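PDB 3CMN: putative hydrolase from Chloroflexus aurantiacus J-10-fl, which is of unproven function but is probably a zinc-dependent peptidase of the zincin type, captured here as the apoenzyme. Local coordinates for residues A[80-83]-A[84-88]; A[300-303]-A[304-308]. All coordinates share one frame; numbering follows the deposited sequence.

Contact 1 (A[80-83]-A[84-88])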
loop_
_atom_site.group_PDB
_atom_site.type_symbol
_atom_site.label_atom_id
_atom_site.label_comp_id
_atom_site.label_asym_id
_atom_site.label_seq_id
_atom_site.Cartn_x
_atom_site.Cartn_y
_atom_site.Cartn_z
ATOM N N ARG A 80 -14.766 3.028 -12.057
ATOM C CA ARG A 80 -15.323 1.817 -12.632
ATOM C C ARG A 80 -14.201 0.864 -13.043
ATOM O O ARG A 80 -14.263 -0.344 -12.784
ATOM C CB ARG A 80 -16.188 2.159 -13.842
ATOM C CG ARG A 80 -16.839 0.952 -14.475
ATOM C CD ARG A 80 -17.700 1.338 -15.653
ATOM N NE ARG A 80 -18.542 0.217 -16.062
ATOM C CZ ARG A 80 -18.152 -0.777 -16.854
ATOM N NH1 ARG A 80 -16.921 -0.809 -17.352
ATOM N NH2 ARG A 80 -19.007 -1.749 -17.141
ATOM N N GLU A 81 -13.175 1.408 -13.687
ATOM C CA GLU A 81 -12.051 0.586 -14.108
ATOM C C GLU A 81 -11.303 0.049 -12.897
ATOM O O GLU A 81 -10.835 -1.086 -12.906
ATOM C CB GLU A 81 -11.114 1.380 -15.012
ATOM C CG GLU A 81 -11.775 1.824 -16.306
ATOM C CD GLU A 81 -10.892 2.734 -17.125
ATOM O OE1 GLU A 81 -10.325 3.690 -16.543
ATOM O OE2 GLU A 81 -10.769 2.503 -18.348
ATOM N N TRP A 82 -11.198 0.851 -11.846
ATOM C CA TRP A 82 -10.514 0.369 -10.664
ATOM C C TRP A 82 -11.246 -0.867 -10.132
ATOM O O TRP A 82 -10.617 -1.858 -9.756
ATOM C CB TRP A 82 -10.452 1.450 -9.577
ATOM C CG TRP A 82 -9.749 0.972 -8.347
ATOM C CD1 TRP A 82 -8.401 0.865 -8.162
ATOM C CD2 TRP A 82 -10.362 0.453 -7.160
ATOM N NE1 TRP A 82 -8.138 0.308 -6.933
ATOM C CE2 TRP A 82 -9.321 0.044 -6.297
ATOM C CE3 TRP A 82 -11.690 0.292 -6.740
ATOM C CZ2 TRP A 82 -9.564 -0.519 -5.034
ATOM C CZ3 TRP A 82 -11.938 -0.265 -5.486
ATOM C CH2 TRP A 82 -10.873 -0.666 -4.647
ATOM N N LEU A 83 -12.576 -0.801 -10.118
ATOM C CA LEU A 83 -13.422 -1.893 -9.643
ATOM C C LEU A 83 -13.357 -3.154 -10.505
ATOM O O LEU A 83 -13.180 -4.249 -9.988
ATOM C CB LEU A 83 -14.885 -1.436 -9.552
ATOM C CG LEU A 83 -15.315 -0.601 -8.346
ATOM C CD1 LEU A 83 -16.749 -0.124 -8.576
ATOM C CD2 LEU A 83 -15.221 -1.435 -7.061
ATOM N N GLU A 84 -13.521 -2.989 -11.815
ATOM C CA GLU A 84 -13.478 -4.115 -12.749
ATOM C C GLU A 84 -12.158 -4.869 -12.655
ATOM O O GLU A 84 -12.106 -6.091 -12.833
ATOM C CB GLU A 84 -13.652 -3.629 -14.194
ATOM C CG GLU A 84 -15.005 -2.984 -14.521
ATOM C CD GLU A 84 -16.193 -3.921 -14.275
ATOM O OE1 GLU A 84 -15.968 -5.151 -14.174
ATOM O OE2 GLU A 84 -17.350 -3.433 -14.199
ATOM N N ALA A 85 -11.091 -4.134 -12.369
ATOM C CA ALA A 85 -9.758 -4.711 -12.284
ATOM C C ALA A 85 -9.395 -5.322 -10.935
ATOM O O ALA A 85 -8.470 -6.120 -10.851
ATOM C CB ALA A 85 -8.726 -3.648 -12.644
ATOM N N ASN A 86 -10.134 -4.961 -9.893
ATOM C CA ASN A 86 -9.844 -5.415 -8.535
ATOM C C ASN A 86 -10.888 -6.289 -7.857
ATOM O O ASN A 86 -10.613 -6.875 -6.813
ATOM C CB ASN A 86 -9.621 -4.192 -7.629
ATOM C CG ASN A 86 -8.287 -3.525 -7.860
ATOM O OD1 ASN A 86 -7.260 -3.996 -7.370
ATOM N ND2 ASN A 86 -8.287 -2.429 -8.616
ATOM N N ILE A 87 -12.086 -6.376 -8.422
ATOM C CA ILE A 87 -13.128 -7.148 -7.766
ATOM C C ILE A 87 -12.849 -8.639 -7.593
ATOM O O ILE A 87 -13.210 -9.211 -6.565
ATOM C CB ILE A 87 -14.498 -6.930 -8.446
ATOM C CG1 ILE A 87 -15.588 -7.591 -7.597
ATOM C CG2 ILE A 87 -14.469 -7.449 -9.862
ATOM C CD1 ILE A 87 -16.983 -7.154 -7.954
ATOM N N VAL A 88 -12.194 -9.267 -8.570
ATOM C CA VAL A 88 -11.874 -10.689 -8.457
ATOM C C VAL A 88 -10.833 -10.889 -7.359
ATOM O O VAL A 88 -10.990 -11.738 -6.487
ATOM C CB VAL A 88 -11.337 -11.264 -9.786
ATOM C CG1 VAL A 88 -10.911 -12.716 -9.586
ATOM C CG2 VAL A 88 -12.413 -11.186 -10.866
#
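Leu83 O is gripped by two backbone N-H groups from the next turn. Ile87 N lies 2.9 Å from Leu83 O. Asn86 N is 3.1 Å from the same Leu83 O. The first bond is an ordinary i to i+4 helix bond and the second an i to i+3 bond. The doubling marks a local irregularity of the helix, where Asn86 has phi -116°.

The side chain of Asn86 takes part in the same irregular turn. Asn86 ND2 gives a short, nearly straight bond of 2.7 Å to Trp82 O, one turn back. The acceptor lies in the amide plane, which fixes the rotation of the amide. CG stands beside the backbone N (chi1 -75°), and this turns the amide back toward Trp82. The same Asn86 ND2 rests over one face of the Trp82 indole, 3.2 Å above its plane and offset toward the rim. The amide and ring planes are 33° apart. Trp82 and Asn86 are both buried.

Arg80 and Glu84 pair on a more exposed side. Arg80 NH2 and Glu84 OE2 are 3.8 Å apart in a long salt bridge. OE2 sits over the guanidinium face and no N-H points at it, so the attraction is one of charge alone. Glu84 OE2 has a second, stronger partner in Arg24.

All of this lies on helix 79-92, which follows strand 73-76. Leu83 packs on Ala27 and Leu28 of helix 20-31 and on Leu131 and Ala135 of helix 120-135. The indole of Trp82 also reaches helix 120-135 and meets the ring of Tyr157 on strand 155-158.

Contact 2 (A[300-303]-A[304-308])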
loop_
_atom_site.group_PDB
_atom_site.type_symbol
_atom_site.label_atom_id
_atom_site.label_comp_id
_atom_site.label_asym_id
_atom_site.label_seq_id
_atom_site.Cartn_x
_atom_site.Cartn_y
_atom_site.Cartn_z
ATOM N N LEU A 300 -8.577 2.395 6.489
ATOM C CA LEU A 300 -9.253 1.607 5.469
ATOM C C LEU A 300 -8.449 0.356 5.106
ATOM O O LEU A 300 -9.021 -0.681 4.770
ATOM C CB LEU A 300 -9.508 2.461 4.223
ATOM C CG LEU A 300 -10.400 3.708 4.382
ATOM C CD1 LEU A 300 -10.346 4.521 3.097
ATOM C CD2 LEU A 300 -11.849 3.316 4.708
ATOM N N ASP A 301 -7.124 0.450 5.168
ATOM C CA ASP A 301 -6.286 -0.707 4.869
ATOM C C ASP A 301 -6.522 -1.755 5.960
ATOM O O ASP A 301 -6.568 -2.955 5.708
ATOM C CB ASP A 301 -4.814 -0.306 4.819
ATOM C CG ASP A 301 -3.934 -1.399 4.254
ATOM O OD1 ASP A 301 -4.434 -2.235 3.465
ATOM O OD2 ASP A 301 -2.732 -1.414 4.584
ATOM N N GLN A 302 -6.686 -1.278 7.179
ATOM C CA GLN A 302 -6.945 -2.151 8.303
ATOM C C GLN A 302 -8.338 -2.780 8.164
ATOM O O GLN A 302 -8.521 -3.983 8.396
ATOM C CB GLN A 302 -6.872 -1.340 9.580
ATOM C CG GLN A 302 -7.096 -2.151 10.814
ATOM C CD GLN A 302 -7.018 -1.295 12.042
ATOM O OE1 GLN A 302 -7.942 -1.269 12.845
ATOM N NE2 GLN A 302 -5.914 -0.575 12.191
ATOM N N MET A 303 -9.308 -1.941 7.793
ATOM C CA MET A 303 -10.695 -2.351 7.584
ATOM C C MET A 303 -10.753 -3.550 6.645
ATOM O O MET A 303 -11.509 -4.496 6.884
ATOM C CB MET A 303 -11.501 -1.180 6.989
ATOM C CG MET A 303 -12.987 -1.452 6.655
ATOM S SD MET A 303 -13.379 -2.471 5.192
ATOM C CE MET A 303 -13.093 -1.328 3.862
ATOM N N VAL A 304 -9.960 -3.509 5.577
ATOM C CA VAL A 304 -9.937 -4.604 4.613
ATOM C C VAL A 304 -9.419 -5.897 5.249
ATOM O O VAL A 304 -9.868 -6.982 4.897
ATOM C CB VAL A 304 -9.069 -4.262 3.374
ATOM C CG1 VAL A 304 -9.249 -5.321 2.308
ATOM C CG2 VAL A 304 -9.452 -2.908 2.822
ATOM N N PHE A 305 -8.471 -5.789 6.179
ATOM C CA PHE A 305 -7.954 -6.984 6.845
ATOM C C PHE A 305 -9.047 -7.630 7.695
ATOM O O PHE A 305 -9.295 -8.831 7.594
ATOM C CB PHE A 305 -6.747 -6.656 7.739
ATOM C CG PHE A 305 -5.444 -6.520 6.989
ATOM C CD1 PHE A 305 -5.041 -5.291 6.473
ATOM C CD2 PHE A 305 -4.617 -7.627 6.795
ATOM C CE1 PHE A 305 -3.832 -5.166 5.774
ATOM C CE2 PHE A 305 -3.409 -7.512 6.099
ATOM C CZ PHE A 305 -3.018 -6.281 5.590
ATOM N N ARG A 306 -9.701 -6.826 8.525
ATOM C CA ARG A 306 -10.756 -7.311 9.414
ATOM C C ARG A 306 -11.955 -7.870 8.668
ATOM O O ARG A 306 -12.584 -8.822 9.118
ATOM C CB ARG A 306 -11.219 -6.184 10.316
ATOM C CG ARG A 306 -10.119 -5.604 11.169
ATOM C CD ARG A 306 -10.526 -4.229 11.599
ATOM N NE ARG A 306 -9.598 -3.635 12.547
ATOM C CZ ARG A 306 -9.333 -4.137 13.749
ATOM N NH1 ARG A 306 -9.916 -5.256 14.158
ATOM N NH2 ARG A 306 -8.507 -3.496 14.565
ATOM N N LEU A 307 -12.277 -7.255 7.536
ATOM C CA LEU A 307 -13.388 -7.687 6.703
ATOM C C LEU A 307 -13.149 -9.126 6.240
ATOM O O LEU A 307 -14.054 -9.965 6.271
ATOM C CB LEU A 307 -13.497 -6.758 5.494
ATOM C CG LEU A 307 -14.592 -7.036 4.462
ATOM C CD1 LEU A 307 -15.968 -7.008 5.127
ATOM C CD2 LEU A 307 -14.502 -6.001 3.356
ATOM N N THR A 308 -11.916 -9.406 5.825
ATOM C CA THR A 308 -11.546 -10.734 5.345
ATOM C C THR A 308 -11.176 -11.731 6.443
ATOM O O THR A 308 -10.887 -12.889 6.154
ATOM C CB THR A 308 -10.380 -10.656 4.340
ATOM O OG1 THR A 308 -9.299 -9.912 4.914
ATOM C CG2 THR A 308 -10.832 -9.985 3.064
#
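Gln302 OE1 takes two hydrogen bonds from Arg306, one turn further along the helix. Arg306 NE and Arg306 NH2 each lie 2.9 Å from Gln302 OE1. The guanidinium thus presents its side edge, and OE1 lies in its plane. The amide is turned by 58° against that plane. NE is tilted only 19° from the amide carbonyl plane, while NH2 stands well above it. Both side chains run the same way, side by side. Gln302 is extended, with CG opposite the backbone N (chi1 -179°), which carries OE1 along to the arginine. Outside the pair, Arg306 NH1 forms a salt bridge with Asp311, a second side-chain partner that would help to hold the guanidinium in place.

Another side of the helix carries apolar contacts. Met303 SD lies 4.1 Å from Leu307 CD2. The bends in the methionine chain lay its sulfur beside the Val304 backbone and bring Met303 CE to 4.1 Å from Val304 CG2. Met303 touches Leu134 and Leu307 touches Leu130, both of helix 120-135. Val304 and Phe305 pack on Leu146 of helix 145-148. Asp301 lies alongside the Phe305 ring, its OD2 held by Ser145 of that helix.

These are the last two turns of helix 283-307, with an apolar side against neighbouring helices and, on the polar side, an i to i+4 Gln-Arg pair near the C-terminal end, in a largely helical chain.

Contacts 1 and 2 are both one-turn contacts within single helices, 79-92 and 283-307. Their centres are 18 Å apart and their nearest atoms about 8 Å, so they do not touch. Each combines buried and partly exposed residues. Both helices pack against helix 120-135, which is their common neighbour. Contact 1 also faces helix 20-31 and strand 155-158, whereas contact 2 faces helix 145-148. The chemistry differs. In contact 1 a buried amide bonds to the backbone, and the charged pair is long. In contact 2 the amide bonds to an arginine side chain on a partly exposed face, while its buried side mixes Val304 and Phe305 with the polar Asp301 and Thr308.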